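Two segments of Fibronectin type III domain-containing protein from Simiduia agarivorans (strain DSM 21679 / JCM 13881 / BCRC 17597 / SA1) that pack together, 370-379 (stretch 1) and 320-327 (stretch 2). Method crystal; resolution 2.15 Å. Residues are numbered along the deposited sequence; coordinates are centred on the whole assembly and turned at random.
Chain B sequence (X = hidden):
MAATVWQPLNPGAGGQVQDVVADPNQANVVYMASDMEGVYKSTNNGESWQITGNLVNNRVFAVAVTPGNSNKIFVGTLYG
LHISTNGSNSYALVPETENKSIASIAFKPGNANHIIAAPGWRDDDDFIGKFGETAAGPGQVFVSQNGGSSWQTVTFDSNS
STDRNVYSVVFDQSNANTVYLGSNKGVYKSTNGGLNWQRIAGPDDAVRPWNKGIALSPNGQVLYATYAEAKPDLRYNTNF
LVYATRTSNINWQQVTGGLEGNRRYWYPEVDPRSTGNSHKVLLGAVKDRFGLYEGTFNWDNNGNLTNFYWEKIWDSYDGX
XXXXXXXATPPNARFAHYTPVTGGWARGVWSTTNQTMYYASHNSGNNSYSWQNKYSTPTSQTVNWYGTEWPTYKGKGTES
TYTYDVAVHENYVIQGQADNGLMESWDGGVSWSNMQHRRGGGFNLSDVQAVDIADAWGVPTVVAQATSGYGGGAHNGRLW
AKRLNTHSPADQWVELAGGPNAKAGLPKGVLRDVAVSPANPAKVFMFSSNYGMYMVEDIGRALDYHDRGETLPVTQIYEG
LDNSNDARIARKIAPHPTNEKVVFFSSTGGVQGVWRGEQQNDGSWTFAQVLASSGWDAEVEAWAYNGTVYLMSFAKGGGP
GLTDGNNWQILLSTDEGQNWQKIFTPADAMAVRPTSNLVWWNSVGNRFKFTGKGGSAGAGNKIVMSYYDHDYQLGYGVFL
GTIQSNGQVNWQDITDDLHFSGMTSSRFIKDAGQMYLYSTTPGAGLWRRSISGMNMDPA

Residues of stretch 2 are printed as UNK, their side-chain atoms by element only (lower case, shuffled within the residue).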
# COMPACT_ATOMS: atom_id res chain seq x y z
N SER B 370 2.97 36.24 26.34
CA SER B 370 3.57 35.05 25.74
C SER B 370 3.44 33.91 26.75
O SER B 370 4.17 33.87 27.75
CB SER B 370 5.02 35.30 25.35
OG SER B 370 5.56 34.19 24.65
N TRP B 371 2.51 33.00 26.50
CA TRP B 371 2.19 31.95 27.46
C TRP B 371 3.16 30.79 27.35
O TRP B 371 3.50 30.35 26.25
CB TRP B 371 0.75 31.48 27.25
CG TRP B 371 -0.22 32.52 27.70
CD1 TRP B 371 -0.81 33.48 26.93
CD2 TRP B 371 -0.67 32.74 29.04
NE1 TRP B 371 -1.62 34.27 27.71
CE2 TRP B 371 -1.55 33.84 29.01
CE3 TRP B 371 -0.43 32.10 30.26
CZ2 TRP B 371 -2.19 34.31 30.15
CZ3 TRP B 371 -1.07 32.57 31.39
CH2 TRP B 371 -1.93 33.67 31.33
N GLN B 372 3.61 30.30 28.51
CA GLN B 372 4.65 29.28 28.60
C GLN B 372 4.13 28.09 29.40
O GLN B 372 3.53 28.27 30.46
CB GLN B 372 5.92 29.84 29.26
CG GLN B 372 6.47 31.09 28.58
CD GLN B 372 7.58 31.76 29.38
OE1 GLN B 372 8.27 31.12 30.18
NE2 GLN B 372 7.77 33.06 29.16
N ASN B 373 4.36 26.89 28.87
CA ASN B 373 3.97 25.65 29.54
C ASN B 373 4.92 25.39 30.70
O ASN B 373 6.13 25.22 30.50
CB ASN B 373 4.00 24.52 28.51
CG ASN B 373 3.88 23.12 29.12
OD1 ASN B 373 3.83 22.93 30.33
ND2 ASN B 373 3.83 22.12 28.24
N LYS B 374 4.38 25.35 31.93
CA LYS B 374 5.17 25.16 33.13
C LYS B 374 4.77 23.90 33.89
O LYS B 374 4.93 23.83 35.11
CB LYS B 374 5.07 26.38 34.05
CG LYS B 374 5.61 27.67 33.44
CD LYS B 374 7.12 27.61 33.28
CE LYS B 374 7.68 28.95 32.80
NZ LYS B 374 9.14 29.06 33.05
N TYR B 375 4.23 22.90 33.20
CA TYR B 375 3.90 21.64 33.84
C TYR B 375 4.48 20.42 33.15
O TYR B 375 4.65 19.39 33.82
CB TYR B 375 2.37 21.48 33.96
CG TYR B 375 1.62 21.18 32.67
CD1 TYR B 375 1.30 22.20 31.78
CD2 TYR B 375 1.19 19.89 32.38
CE1 TYR B 375 0.60 21.93 30.61
CE2 TYR B 375 0.50 19.61 31.21
CZ TYR B 375 0.20 20.64 30.33
OH TYR B 375 -0.50 20.36 29.18
N SER B 376 4.81 20.49 31.86
CA SER B 376 5.35 19.34 31.15
C SER B 376 6.33 19.83 30.09
O SER B 376 6.29 20.99 29.67
CB SER B 376 4.24 18.50 30.52
OG SER B 376 3.39 19.30 29.71
N THR B 377 7.19 18.92 29.65
CA THR B 377 8.28 19.25 28.73
C THR B 377 8.15 18.41 27.47
O THR B 377 8.12 17.17 27.56
CB THR B 377 9.63 19.01 29.39
OG1 THR B 377 9.67 19.69 30.66
CG2 THR B 377 10.76 19.53 28.51
N PRO B 378 8.09 19.02 26.29
CA PRO B 378 7.97 18.22 25.06
C PRO B 378 9.29 17.53 24.73
O PRO B 378 10.37 18.06 24.99
CB PRO B 378 7.61 19.26 24.00
CG PRO B 378 8.26 20.52 24.49
CD PRO B 378 8.15 20.46 26.00
N THR B 379 9.18 16.33 24.16
CA THR B 379 10.33 15.60 23.66
C THR B 379 10.34 15.65 22.13
O THR B 379 9.49 16.28 21.50
CB THR B 379 10.32 14.14 24.14
OG1 THR B 379 9.48 13.37 23.28
CG2 THR B 379 9.82 14.06 25.57
N UNK B 320 -0.57 29.35 19.21
CA UNK B 320 0.33 30.38 19.71
C UNK B 320 0.90 30.07 21.10
O UNK B 320 1.73 30.84 21.59
c UNK B 320 -0.37 31.74 19.74
o UNK B 320 -1.40 31.77 20.72
N UNK B 321 0.48 28.97 21.73
CA UNK B 321 1.07 28.55 22.99
C UNK B 321 1.06 27.03 23.07
O UNK B 321 0.23 26.37 22.45
c UNK B 321 -3.33 28.49 24.52
c UNK B 321 0.34 29.16 24.20
n UNK B 321 -3.30 29.56 23.67
c UNK B 321 -2.00 28.18 24.86
c UNK B 321 -2.83 26.41 26.23
c UNK B 321 -4.42 27.78 25.03
c UNK B 321 -1.99 29.92 23.46
c UNK B 321 -1.15 29.10 24.16
c UNK B 321 -4.15 26.74 25.88
c UNK B 321 -1.75 27.11 25.73
N UNK B 322 2.02 26.49 23.82
CA UNK B 322 2.18 25.05 23.96
C UNK B 322 1.13 24.52 24.93
O UNK B 322 1.22 24.74 26.14
c UNK B 322 3.79 23.22 24.69
o UNK B 322 4.72 22.87 25.46
c UNK B 322 3.59 24.71 24.44
o UNK B 322 3.02 22.40 24.14
N UNK B 323 0.13 23.80 24.40
CA UNK B 323 -0.91 23.25 25.25
C UNK B 323 -0.43 22.04 26.04
O UNK B 323 -1.14 21.57 26.94
c UNK B 323 -4.71 23.00 24.54
c UNK B 323 -2.15 22.91 24.40
c UNK B 323 -3.40 22.81 25.28
c UNK B 323 -1.93 21.63 23.59
N UNK B 324 0.77 21.54 25.76
CA UNK B 324 1.26 20.39 26.50
C UNK B 324 0.48 19.13 26.16
O UNK B 324 -0.19 19.03 25.13
N UNK B 325 0.56 18.15 27.06
CA UNK B 325 -0.15 16.90 26.82
C UNK B 325 -1.65 17.04 27.07
O UNK B 325 -2.44 16.34 26.43
c UNK B 325 -3.10 14.96 30.65
c UNK B 325 -0.57 15.80 31.29
c UNK B 325 -0.90 15.57 29.94
c UNK B 325 -1.49 15.61 32.33
c UNK B 325 0.43 15.76 27.66
c UNK B 325 0.27 15.87 29.17
c UNK B 325 -2.19 15.14 29.63
c UNK B 325 1.24 16.25 30.06
n UNK B 325 0.74 16.21 31.34
c UNK B 325 -2.75 15.19 31.99
N UNK B 326 -2.04 17.93 27.97
CA UNK B 326 -3.44 18.07 28.38
C UNK B 326 -4.13 19.04 27.42
O UNK B 326 -4.11 20.26 27.61
c UNK B 326 -4.94 18.46 30.39
o UNK B 326 -5.85 17.98 29.68
c UNK B 326 -3.53 18.55 29.82
o UNK B 326 -5.14 18.89 31.55
N UNK B 327 -4.75 18.50 26.38
CA UNK B 327 -5.48 19.31 25.40
C UNK B 327 -6.74 19.85 26.07
O UNK B 327 -7.84 19.32 25.93
c UNK B 327 -5.80 18.49 24.15
c UNK B 327 -5.71 20.70 21.07
c UNK B 327 -5.31 19.93 22.14
c UNK B 327 -6.24 19.33 22.97
o UNK B 327 -7.44 21.64 19.74
c UNK B 327 -7.59 19.52 22.69
c UNK B 327 -7.05 20.87 20.81
c UNK B 327 -8.00 20.28 21.61
O HOH W 1 1.15 32.85 23.83
O HOH W 2 4.18 31.18 23.91
O HOH W 3 4.18 28.15 24.92

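Position 320 carries one carbon and then one oxygen, a short hydroxyl side chain that turns sideways and stays 6.5 Å or more from stretch 1. This is Ser320. It meets stretch 1 through its backbone: water 1 donates to Ser320 O (3.1 Å) and accepts from Trp371 N (3.0 Å).

Position 321 has one carbon followed by fused five- and six-membered rings of eight carbons and one nitrogen, and its CB lies 3.9 Å from Trp371 CB. The fused rings are the indole of Trp321. Both CA-to-CB bonds point toward the opposing stretch, yet both indoles lead away, so the two tryptophans touch at their bases and do not stack.

At position 322, two carbons, the second bearing two oxygens, form a short carboxylate, one oxygen of which lies 3.0 Å from Asn373 ND2: Asp322. A carboxylate suits this buried place because each of its two oxygens accepts from a donor. Asn373 ND2 donates to Asp322 OD2 at 3.0 Å, while Asp322 OD1 accepts from the backbone N of position 324 at 2.9 Å. Water 3 accepts from Asp322 N (2.9 Å) and donates to Trp371 O (2.7 Å).

Position 323 has four carbons, forked at the first, with one arm two carbons long: Ile323. The apolar side chain points away, and the backbone makes the contact: Tyr375 OH donates to Ile323 O at 2.6 Å.

Position 324 has no side-chain atoms and is Gly324. Its phi of 69° favours glycine, and an ideal CB would lie 2.1 Å from Tyr375 OH, a clash. The bare CA lets that hydroxyl approach, Tyr375 OH lying 3.2 Å from Gly324 CA.

Position 325 again shows one carbon and a fused ring system with eight carbons and one nitrogen, whose face receives the edge of the Tyr375 ring in an offset arrangement, planes at 68°: Trp325. Tyr375 CE2 lies 3.6 Å from Trp325 CD1. The broad indole provides the surface for this contact.

Position 326 has two carbons, the second with two oxygens; its CB lies 3.6 Å from Tyr375 OH. This is Asp326. Asp326 OD2 is hydrogen-bonded elsewhere in the structure, which satisfies that oxygen of a buried acid; toward stretch 1 the backbone acts, Asp326 N donating to Tyr375 OH at 3.1 Å.

Position 327 bears one carbon and a six-carbon ring with one oxygen: Tyr327. Its CA-to-CB bond points away and its side chain stays clear of stretch 1, so this contact does not explain the choice of tyrosine.

The contact rests on two polar anchors. Asn373 OD1 accepts from Tyr375 N (2.9 Å) and Ser376 N (3.0 Å), holding the turn, while its amide reaches Asp322. Tyr375 OH, donor to Ile323 O and acceptor from Asp326 N, fits into the bend of stretch 2 beside Gly324. Waters link the backbones near Trp371.

Stretch 2, residues 320-327: SWDIGWDY
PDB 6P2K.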